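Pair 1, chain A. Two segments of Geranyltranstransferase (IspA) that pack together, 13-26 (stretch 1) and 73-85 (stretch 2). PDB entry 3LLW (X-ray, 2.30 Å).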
# COMPACT_ATOMS: atom_id res chain seq x y z
N ASN A 13 21.69 -7.53 -20.13
CA ASN A 13 21.64 -6.17 -20.61
C ASN A 13 20.35 -5.46 -20.16
O ASN A 13 20.38 -4.26 -19.87
CB ASN A 13 21.80 -6.16 -22.13
CG ASN A 13 21.87 -4.78 -22.70
OD1 ASN A 13 21.15 -4.46 -23.66
ND2 ASN A 13 22.72 -3.93 -22.13
N GLU A 14 19.24 -6.20 -20.10
CA GLU A 14 17.99 -5.66 -19.55
C GLU A 14 18.07 -5.30 -18.07
O GLU A 14 17.46 -4.33 -17.63
CB GLU A 14 16.81 -6.59 -19.83
CG GLU A 14 16.39 -6.59 -21.29
CD GLU A 14 16.21 -5.17 -21.85
OE1 GLU A 14 15.46 -4.38 -21.23
OE2 GLU A 14 16.81 -4.86 -22.91
N CYS A 15 18.85 -6.07 -17.31
CA CYS A 15 19.12 -5.78 -15.92
C CYS A 15 19.89 -4.48 -15.74
O CYS A 15 19.63 -3.74 -14.79
CB CYS A 15 19.87 -6.94 -15.26
SG CYS A 15 18.85 -8.43 -15.18
N GLU A 16 20.82 -4.21 -16.65
CA GLU A 16 21.59 -2.96 -16.64
C GLU A 16 20.72 -1.80 -17.06
O GLU A 16 20.84 -0.70 -16.53
CB GLU A 16 22.83 -3.06 -17.55
CG GLU A 16 23.88 -4.06 -17.08
CD GLU A 16 24.39 -3.76 -15.68
OE1 GLU A 16 25.04 -2.70 -15.48
OE2 GLU A 16 24.16 -4.59 -14.77
N ARG A 17 19.82 -2.05 -18.02
CA ARG A 17 18.88 -1.06 -18.49
C ARG A 17 17.76 -0.79 -17.48
O ARG A 17 17.21 0.32 -17.44
CB ARG A 17 18.26 -1.48 -19.83
CG ARG A 17 19.16 -1.31 -21.04
CD ARG A 17 18.46 -1.90 -22.27
NE ARG A 17 19.16 -1.57 -23.51
CZ ARG A 17 18.71 -1.84 -24.74
NH1 ARG A 17 17.54 -2.46 -24.92
NH2 ARG A 17 19.44 -1.49 -25.79
N PHE A 18 17.41 -1.79 -16.67
CA PHE A 18 16.45 -1.54 -15.60
C PHE A 18 17.07 -0.61 -14.57
O PHE A 18 16.40 0.29 -14.06
CB PHE A 18 15.94 -2.81 -14.91
CG PHE A 18 15.28 -2.53 -13.57
CD1 PHE A 18 13.99 -2.00 -13.52
CD2 PHE A 18 15.97 -2.74 -12.37
CE1 PHE A 18 13.38 -1.71 -12.31
CE2 PHE A 18 15.38 -2.44 -11.13
CZ PHE A 18 14.08 -1.94 -11.10
N GLU A 19 18.34 -0.84 -14.26
CA GLU A 19 19.04 -0.05 -13.24
C GLU A 19 19.10 1.43 -13.62
O GLU A 19 19.01 2.31 -12.77
CB GLU A 19 20.42 -0.64 -12.94
CG GLU A 19 21.34 0.19 -12.01
CD GLU A 19 20.75 0.45 -10.61
OE1 GLU A 19 20.59 -0.51 -9.82
OE2 GLU A 19 20.48 1.63 -10.29
N SER A 20 19.22 1.70 -14.92
CA SER A 20 19.30 3.07 -15.40
C SER A 20 17.95 3.77 -15.29
O SER A 20 17.87 4.92 -14.85
CB SER A 20 19.83 3.10 -16.83
OG SER A 20 20.35 4.37 -17.14
N PHE A 21 16.89 3.06 -15.69
CA PHE A 21 15.50 3.49 -15.53
C PHE A 21 15.17 3.91 -14.08
O PHE A 21 14.51 4.92 -13.86
CB PHE A 21 14.59 2.36 -16.00
CG PHE A 21 13.12 2.59 -15.77
CD1 PHE A 21 12.32 3.13 -16.78
CD2 PHE A 21 12.51 2.19 -14.57
CE1 PHE A 21 10.94 3.32 -16.58
CE2 PHE A 21 11.14 2.37 -14.37
CZ PHE A 21 10.35 2.94 -15.38
N LEU A 22 15.67 3.18 -13.13
CA LEU A 22 15.40 3.46 -11.76
C LEU A 22 16.15 4.71 -11.31
O LEU A 22 15.64 5.51 -10.58
CB LEU A 22 15.78 2.24 -10.94
CG LEU A 22 15.79 2.28 -9.43
CD1 LEU A 22 15.77 0.92 -8.87
CD2 LEU A 22 16.94 3.04 -8.90
N LYS A 23 17.36 4.87 -11.79
CA LYS A 23 18.19 6.08 -11.59
C LYS A 23 17.51 7.34 -12.15
O LYS A 23 17.54 8.39 -11.53
CB LYS A 23 19.56 5.87 -12.23
CG LYS A 23 20.58 6.98 -12.01
CD LYS A 23 21.64 7.03 -13.12
CE LYS A 23 22.88 6.19 -12.79
NZ LYS A 23 22.69 4.72 -12.97
N ASN A 24 16.86 7.21 -13.31
CA ASN A 24 16.22 8.34 -13.99
C ASN A 24 14.75 8.50 -13.67
O ASN A 24 14.06 9.32 -14.29
CB ASN A 24 16.39 8.22 -15.51
CG ASN A 24 17.80 8.48 -15.95
OD1 ASN A 24 18.47 9.39 -15.46
ND2 ASN A 24 18.28 7.67 -16.89
N HIS A 25 14.25 7.71 -12.73
CA HIS A 25 12.87 7.81 -12.30
C HIS A 25 12.74 8.99 -11.35
O HIS A 25 13.36 9.01 -10.29
CB HIS A 25 12.39 6.51 -11.63
CG HIS A 25 10.91 6.44 -11.48
ND1 HIS A 25 10.07 6.11 -12.52
CD2 HIS A 25 10.11 6.68 -10.41
CE1 HIS A 25 8.82 6.14 -12.10
NE2 HIS A 25 8.82 6.49 -10.83
N HIS A 26 11.97 9.98 -11.77
CA HIS A 26 11.76 11.18 -10.98
C HIS A 26 10.27 11.37 -10.76
O HIS A 26 9.46 11.21 -11.67
CB HIS A 26 12.35 12.43 -11.66
CG HIS A 26 13.83 12.33 -11.91
ND1 HIS A 26 14.76 12.29 -10.90
CD2 HIS A 26 14.53 12.29 -13.07
CE1 HIS A 26 15.97 12.21 -11.42
NE2 HIS A 26 15.86 12.21 -12.74
N GLN A 73 8.80 -2.61 -22.80
CA GLN A 73 9.94 -2.60 -21.89
C GLN A 73 9.78 -1.66 -20.70
O GLN A 73 10.07 -2.05 -19.56
CB GLN A 73 11.21 -2.22 -22.66
CG GLN A 73 12.48 -2.42 -21.86
CD GLN A 73 13.60 -1.50 -22.27
OE1 GLN A 73 13.42 -0.28 -22.38
NE2 GLN A 73 14.78 -2.08 -22.50
N THR A 74 9.32 -0.44 -20.94
CA THR A 74 9.22 0.54 -19.86
C THR A 74 8.10 0.18 -18.88
O THR A 74 8.19 0.47 -17.69
CB THR A 74 9.06 1.98 -20.38
OG1 THR A 74 7.91 2.06 -21.23
CG2 THR A 74 10.30 2.42 -21.15
N GLU A 75 7.07 -0.49 -19.40
CA GLU A 75 5.99 -1.01 -18.59
C GLU A 75 6.46 -2.14 -17.67
O GLU A 75 6.04 -2.21 -16.52
CB GLU A 75 4.84 -1.48 -19.48
CG GLU A 75 4.35 -0.45 -20.49
CD GLU A 75 4.15 0.93 -19.88
OE1 GLU A 75 4.73 1.91 -20.41
OE2 GLU A 75 3.42 1.04 -18.87
N TYR A 76 7.31 -3.02 -18.20
CA TYR A 76 7.93 -4.10 -17.43
C TYR A 76 8.87 -3.54 -16.34
O TYR A 76 8.96 -4.09 -15.24
CB TYR A 76 8.68 -5.04 -18.36
CG TYR A 76 7.81 -5.79 -19.36
CD1 TYR A 76 6.58 -6.32 -18.99
CD2 TYR A 76 8.24 -5.98 -20.68
CE1 TYR A 76 5.78 -7.02 -19.90
CE2 TYR A 76 7.45 -6.67 -21.60
CZ TYR A 76 6.22 -7.19 -21.20
OH TYR A 76 5.43 -7.87 -22.08
N PHE A 77 9.54 -2.45 -16.66
CA PHE A 77 10.43 -1.80 -15.72
C PHE A 77 9.62 -1.18 -14.57
O PHE A 77 10.01 -1.30 -13.43
CB PHE A 77 11.30 -0.76 -16.42
CG PHE A 77 12.45 -1.34 -17.20
CD1 PHE A 77 12.76 -2.69 -17.15
CD2 PHE A 77 13.27 -0.49 -17.96
CE1 PHE A 77 13.83 -3.21 -17.87
CE2 PHE A 77 14.35 -1.00 -18.67
CZ PHE A 77 14.64 -2.36 -18.62
N LYS A 78 8.49 -0.56 -14.89
CA LYS A 78 7.55 -0.04 -13.89
C LYS A 78 7.15 -1.12 -12.87
O LYS A 78 7.29 -0.91 -11.67
CB LYS A 78 6.30 0.50 -14.57
CG LYS A 78 6.43 1.90 -15.12
CD LYS A 78 5.19 2.23 -15.93
CE LYS A 78 5.32 3.53 -16.70
NZ LYS A 78 4.13 3.73 -17.59
N ILE A 79 6.69 -2.26 -13.38
CA ILE A 79 6.39 -3.43 -12.56
C ILE A 79 7.56 -3.92 -11.71
O ILE A 79 7.40 -4.18 -10.51
CB ILE A 79 5.89 -4.59 -13.43
CG1 ILE A 79 4.61 -4.16 -14.17
CG2 ILE A 79 5.71 -5.83 -12.58
CD1 ILE A 79 4.16 -5.09 -15.28
N ALA A 80 8.73 -4.03 -12.33
CA ALA A 80 9.94 -4.41 -11.62
C ALA A 80 10.27 -3.39 -10.52
O ALA A 80 10.69 -3.78 -9.42
CB ALA A 80 11.10 -4.52 -12.60
N LEU A 81 10.05 -2.11 -10.82
CA LEU A 81 10.27 -1.00 -9.89
C LEU A 81 9.27 -1.04 -8.73
O LEU A 81 9.62 -0.67 -7.59
CB LEU A 81 10.21 0.35 -10.62
CG LEU A 81 10.61 1.61 -9.83
CD1 LEU A 81 11.90 1.42 -9.08
CD2 LEU A 81 10.67 2.85 -10.71
N SER A 82 8.05 -1.52 -8.98
CA SER A 82 7.06 -1.61 -7.90
C SER A 82 7.49 -2.61 -6.84
O SER A 82 7.28 -2.38 -5.65
CB SER A 82 5.69 -2.00 -8.43
OG SER A 82 5.67 -3.37 -8.73
N ILE A 83 8.09 -3.71 -7.28
CA ILE A 83 8.65 -4.72 -6.38
C ILE A 83 9.82 -4.13 -5.56
O ILE A 83 9.93 -4.37 -4.36
CB ILE A 83 9.14 -5.95 -7.14
CG1 ILE A 83 8.01 -6.51 -8.04
CG2 ILE A 83 9.57 -7.03 -6.16
CD1 ILE A 83 8.44 -7.65 -8.97
N GLU A 84 10.66 -3.33 -6.22
CA GLU A 84 11.82 -2.76 -5.57
C GLU A 84 11.38 -1.74 -4.51
O GLU A 84 11.91 -1.75 -3.41
CB GLU A 84 12.81 -2.19 -6.61
CG GLU A 84 14.19 -1.72 -6.09
CD GLU A 84 15.06 -2.80 -5.41
OE1 GLU A 84 14.82 -4.02 -5.60
OE2 GLU A 84 16.00 -2.41 -4.68
N CYS A 85 10.36 -0.93 -4.81
CA CYS A 85 9.78 0.02 -3.84
C CYS A 85 9.21 -0.63 -2.58
O CYS A 85 9.46 -0.14 -1.46
CB CYS A 85 8.72 0.90 -4.51
SG CYS A 85 9.44 2.09 -5.64

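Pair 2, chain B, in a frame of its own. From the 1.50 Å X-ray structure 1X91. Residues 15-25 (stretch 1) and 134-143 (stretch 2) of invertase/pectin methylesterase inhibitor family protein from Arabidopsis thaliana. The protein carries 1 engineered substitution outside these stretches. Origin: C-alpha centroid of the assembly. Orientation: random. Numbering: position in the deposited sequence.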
# COMPACT_ATOMS: atom_id res chain seq x y z
N THR B 15 4.71 -10.75 -8.03
CA THR B 15 3.55 -10.00 -7.50
C THR B 15 2.21 -10.54 -7.97
O THR B 15 2.14 -11.27 -8.94
CB THR B 15 3.69 -8.48 -7.88
OG1 THR B 15 3.54 -8.30 -9.30
CG2 THR B 15 5.08 -7.97 -7.57
N LEU B 16 1.12 -10.16 -7.28
CA LEU B 16 -0.25 -10.59 -7.61
C LEU B 16 -0.84 -9.92 -8.82
O LEU B 16 -1.71 -10.49 -9.49
CB LEU B 16 -1.21 -10.38 -6.42
CG LEU B 16 -1.42 -11.52 -5.42
CD1 LEU B 16 -0.16 -12.16 -4.90
CD2 LEU B 16 -2.26 -10.98 -4.26
N ASN B 17 -0.37 -8.69 -9.11
CA ASN B 17 -0.81 -7.99 -10.29
C ASN B 17 0.47 -7.55 -10.99
O ASN B 17 0.99 -6.44 -10.78
CB ASN B 17 -1.74 -6.81 -9.94
CG ASN B 17 -2.45 -6.28 -11.11
OD1 ASN B 17 -1.92 -6.31 -12.23
ND2 ASN B 17 -3.66 -5.76 -10.90
N PRO B 18 1.04 -8.44 -11.79
CA PRO B 18 2.23 -8.04 -12.55
C PRO B 18 1.93 -6.87 -13.49
O PRO B 18 2.86 -6.07 -13.63
CB PRO B 18 2.68 -9.35 -13.24
CG PRO B 18 2.21 -10.37 -12.30
CD PRO B 18 0.76 -9.87 -11.95
N SER B 19 0.75 -6.75 -14.10
CA SER B 19 0.43 -5.61 -14.97
C SER B 19 0.64 -4.31 -14.19
O SER B 19 1.31 -3.39 -14.66
CB SER B 19 -0.99 -5.65 -15.53
OG SER B 19 -1.13 -6.80 -16.38
N PHE B 20 0.05 -4.24 -13.00
CA PHE B 20 0.22 -3.04 -12.18
C PHE B 20 1.68 -2.73 -11.90
O PHE B 20 2.13 -1.57 -12.00
CB PHE B 20 -0.56 -3.16 -10.87
CG PHE B 20 -0.32 -1.98 -9.94
CD1 PHE B 20 -1.18 -0.92 -9.93
CD2 PHE B 20 0.76 -1.96 -9.09
CE1 PHE B 20 -0.98 0.16 -9.06
CE2 PHE B 20 1.02 -0.86 -8.26
CZ PHE B 20 0.12 0.18 -8.23
N CYS B 21 2.44 -3.75 -11.53
CA CYS B 21 3.83 -3.61 -11.18
C CYS B 21 4.64 -3.15 -12.38
O CYS B 21 5.43 -2.25 -12.26
CB CYS B 21 4.40 -4.91 -10.65
SG CYS B 21 6.13 -5.02 -10.28
N LEU B 22 4.39 -3.74 -13.55
CA LEU B 22 5.06 -3.29 -14.76
C LEU B 22 4.75 -1.84 -15.07
O LEU B 22 5.63 -1.08 -15.41
CB LEU B 22 4.69 -4.19 -15.95
CG LEU B 22 5.17 -5.63 -15.83
CD1 LEU B 22 4.44 -6.52 -16.88
CD2 LEU B 22 6.71 -5.80 -15.96
N LYS B 23 3.50 -1.44 -14.96
CA LYS B 23 3.14 -0.07 -15.14
C LYS B 23 3.89 0.82 -14.18
O LYS B 23 4.46 1.85 -14.56
CB LYS B 23 1.63 0.08 -14.98
CG LYS B 23 1.08 1.52 -15.10
CD LYS B 23 -0.41 1.62 -14.83
CE LYS B 23 -1.24 1.45 -16.03
NZ LYS B 23 -2.67 1.90 -15.82
N PHE B 24 3.88 0.44 -12.91
CA PHE B 24 4.51 1.25 -11.87
C PHE B 24 6.02 1.42 -12.11
O PHE B 24 6.55 2.57 -12.06
CB PHE B 24 4.20 0.62 -10.51
CG PHE B 24 4.78 1.36 -9.33
CD1 PHE B 24 4.28 2.58 -8.96
CD2 PHE B 24 5.87 0.82 -8.66
CE1 PHE B 24 4.81 3.28 -7.85
CE2 PHE B 24 6.40 1.50 -7.55
CZ PHE B 24 5.88 2.76 -7.17
N LEU B 25 6.73 0.34 -12.38
CA LEU B 25 8.18 0.46 -12.48
C LEU B 25 8.60 1.16 -13.76
O LEU B 25 9.60 1.89 -13.78
CB LEU B 25 8.85 -0.88 -12.38
CG LEU B 25 8.60 -1.65 -11.07
CD1 LEU B 25 9.30 -2.95 -11.06
CD2 LEU B 25 9.05 -0.82 -9.85
N LYS B 134 -6.95 -1.41 -3.57
CA LYS B 134 -6.27 -2.36 -4.44
C LYS B 134 -4.87 -1.86 -4.82
O LYS B 134 -3.91 -2.63 -4.80
CB LYS B 134 -7.09 -2.62 -5.71
CG LYS B 134 -8.33 -3.39 -5.46
CD LYS B 134 -9.12 -3.60 -6.76
CE LYS B 134 -10.39 -4.37 -6.52
NZ LYS B 134 -11.10 -4.56 -7.82
N THR B 135 -4.73 -0.60 -5.15
CA THR B 135 -3.44 0.01 -5.51
C THR B 135 -2.47 -0.11 -4.34
O THR B 135 -1.32 -0.47 -4.51
CB THR B 135 -3.64 1.45 -5.90
OG1 THR B 135 -4.31 1.44 -7.19
CG2 THR B 135 -2.32 2.23 -6.05
N ILE B 136 -2.93 0.17 -3.13
CA ILE B 136 -2.03 0.09 -1.99
C ILE B 136 -1.64 -1.35 -1.71
O ILE B 136 -0.49 -1.60 -1.38
CB ILE B 136 -2.67 0.79 -0.75
CG1 ILE B 136 -2.68 2.28 -0.98
CG2 ILE B 136 -1.96 0.42 0.56
CD1 ILE B 136 -3.68 3.03 -0.13
N LYS B 137 -2.56 -2.30 -1.84
CA LYS B 137 -2.23 -3.67 -1.67
C LYS B 137 -1.12 -4.07 -2.67
O LYS B 137 -0.15 -4.75 -2.30
CB LYS B 137 -3.49 -4.51 -1.84
CG LYS B 137 -3.28 -5.94 -1.74
CD LYS B 137 -4.69 -6.63 -1.63
CE LYS B 137 -4.51 -8.08 -1.69
NZ LYS B 137 -5.79 -8.77 -1.75
N ASN B 138 -1.28 -3.65 -3.91
CA ASN B 138 -0.30 -3.97 -4.96
C ASN B 138 1.07 -3.33 -4.68
O ASN B 138 2.13 -3.98 -4.84
CB ASN B 138 -0.84 -3.48 -6.30
CG ASN B 138 -2.00 -4.34 -6.80
OD1 ASN B 138 -2.10 -5.51 -6.43
ND2 ASN B 138 -2.88 -3.74 -7.60
N LEU B 139 1.08 -2.06 -4.28
CA LEU B 139 2.31 -1.34 -3.94
C LEU B 139 2.98 -2.02 -2.76
O LEU B 139 4.19 -2.20 -2.75
CB LEU B 139 2.05 0.14 -3.64
CG LEU B 139 1.70 0.98 -4.85
CD1 LEU B 139 1.17 2.29 -4.37
CD2 LEU B 139 2.96 1.22 -5.69
N CYS B 140 2.20 -2.39 -1.73
CA CYS B 140 2.82 -3.14 -0.62
C CYS B 140 3.44 -4.44 -1.10
O CYS B 140 4.53 -4.82 -0.64
CB CYS B 140 1.85 -3.40 0.54
SG CYS B 140 1.28 -1.97 1.47
N GLY B 141 2.76 -5.13 -2.01
CA GLY B 141 3.27 -6.39 -2.56
C GLY B 141 4.62 -6.18 -3.24
O GLY B 141 5.54 -6.97 -3.02
N ILE B 142 4.77 -5.09 -3.99
CA ILE B 142 6.03 -4.75 -4.61
C ILE B 142 7.10 -4.47 -3.55
O ILE B 142 8.22 -4.95 -3.62
CB ILE B 142 5.88 -3.55 -5.60
CG1 ILE B 142 4.96 -3.92 -6.76
CG2 ILE B 142 7.24 -3.13 -6.11
CD1 ILE B 142 4.49 -2.76 -7.61
N ALA B 143 6.74 -3.68 -2.53
CA ALA B 143 7.68 -3.33 -1.47
C ALA B 143 8.12 -4.58 -0.68
O ALA B 143 9.21 -4.60 -0.14
CB ALA B 143 7.03 -2.31 -0.50
O HOH W 1 -5.37 -5.45 -8.38
O HOH W 2 0.41 -7.07 -6.69

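The sharpest difference lies at the matched positions Phe18(A) = Asn17(B) and Phe77(A) = Asn138(B). Pair 1 has two phenylalanines in direct contact. Pair 2 has two asparagines that share water.

In pair 1 the edge of Phe18(A) meets the face of Phe77(A), with ring planes at 71°. The same face of Phe77(A) also receives the backbone: Phe18(A) CA lies 3.7 Å from the ring centroid of Phe77(A). In pair 2 the closest approach is Asn17(B) CB to Asn138(B) OD1, 3.8 Å. No direct hydrogen bond joins the two stretches. Water 1 accepts from Asn17(B) ND2 and Asn138(B) ND2, both at 3.1 Å. Water 2 accepts from Asn17(B) N at 3.0 Å and donates to Asn138(B) OD1 at 3.0 Å. Asn17(B) also caps its helix: Phe20(B) N donates to Asn17(B) OD1 at 3.0 Å. The position matching this cap, Phe18(A), lies within a helix that begins earlier in the chain.

The shared frame is two helices crossing at -73° in pair 1 and -75° in pair 2. Their axes approach to 10.2 and 10.0 Å. Fourteen central residues superpose at 0.5 Å.

One knob is common to both pairs. Phe21(A) = Phe20(B), both with chi1 t, and in each the CA-to-CB bond points toward the other helix. Phe21(A) sits among Thr74(A), Phe77(A), Lys78(A) and Leu81(A). Phe20(B) sits among the matching Thr135(B), Asn138(B), Leu139(B) and Ile142(B). One face of each ring is covered by a CB: Phe77(A) CB is 3.6 Å from the ring centroid of Phe21(A), and Asn138(B) CB is 3.9 Å from that of Phe20(B). A CB serves this role whether the side chain beyond it is aromatic or polar.

The next turn also matches, His25(A) = Phe24(B), although His25(A) is past its helix and Phe24(B) is within one. Leu81(A) CD2 covers a face of His25(A), 3.7 Å from the ring centroid. In pair 2 that part passes to another position: Leu139(B) CD2 lies 3.6 Å from the Phe24(B) centroid, over the face. Leu139(B) matches Lys78(A), whose NZ instead forms a salt bridge with Glu75(A) OE2 at 3.1 Å. Ile142(B), the match of Leu81(A), still touches the ring, with Ile142(B) CD1 4.0 Å from Phe24(B) CD2.

At Ala80(A) = Gly141(B), pair 1 uses a methyl: Ala80(A) CB contacts Phe18(A) CE1 at 3.6 Å. Gly141(B) offers no side chain.

In pair 1, Gln73(A) NE2 donates a hydrogen bond to Glu14(A) OE1 at 2.7 Å.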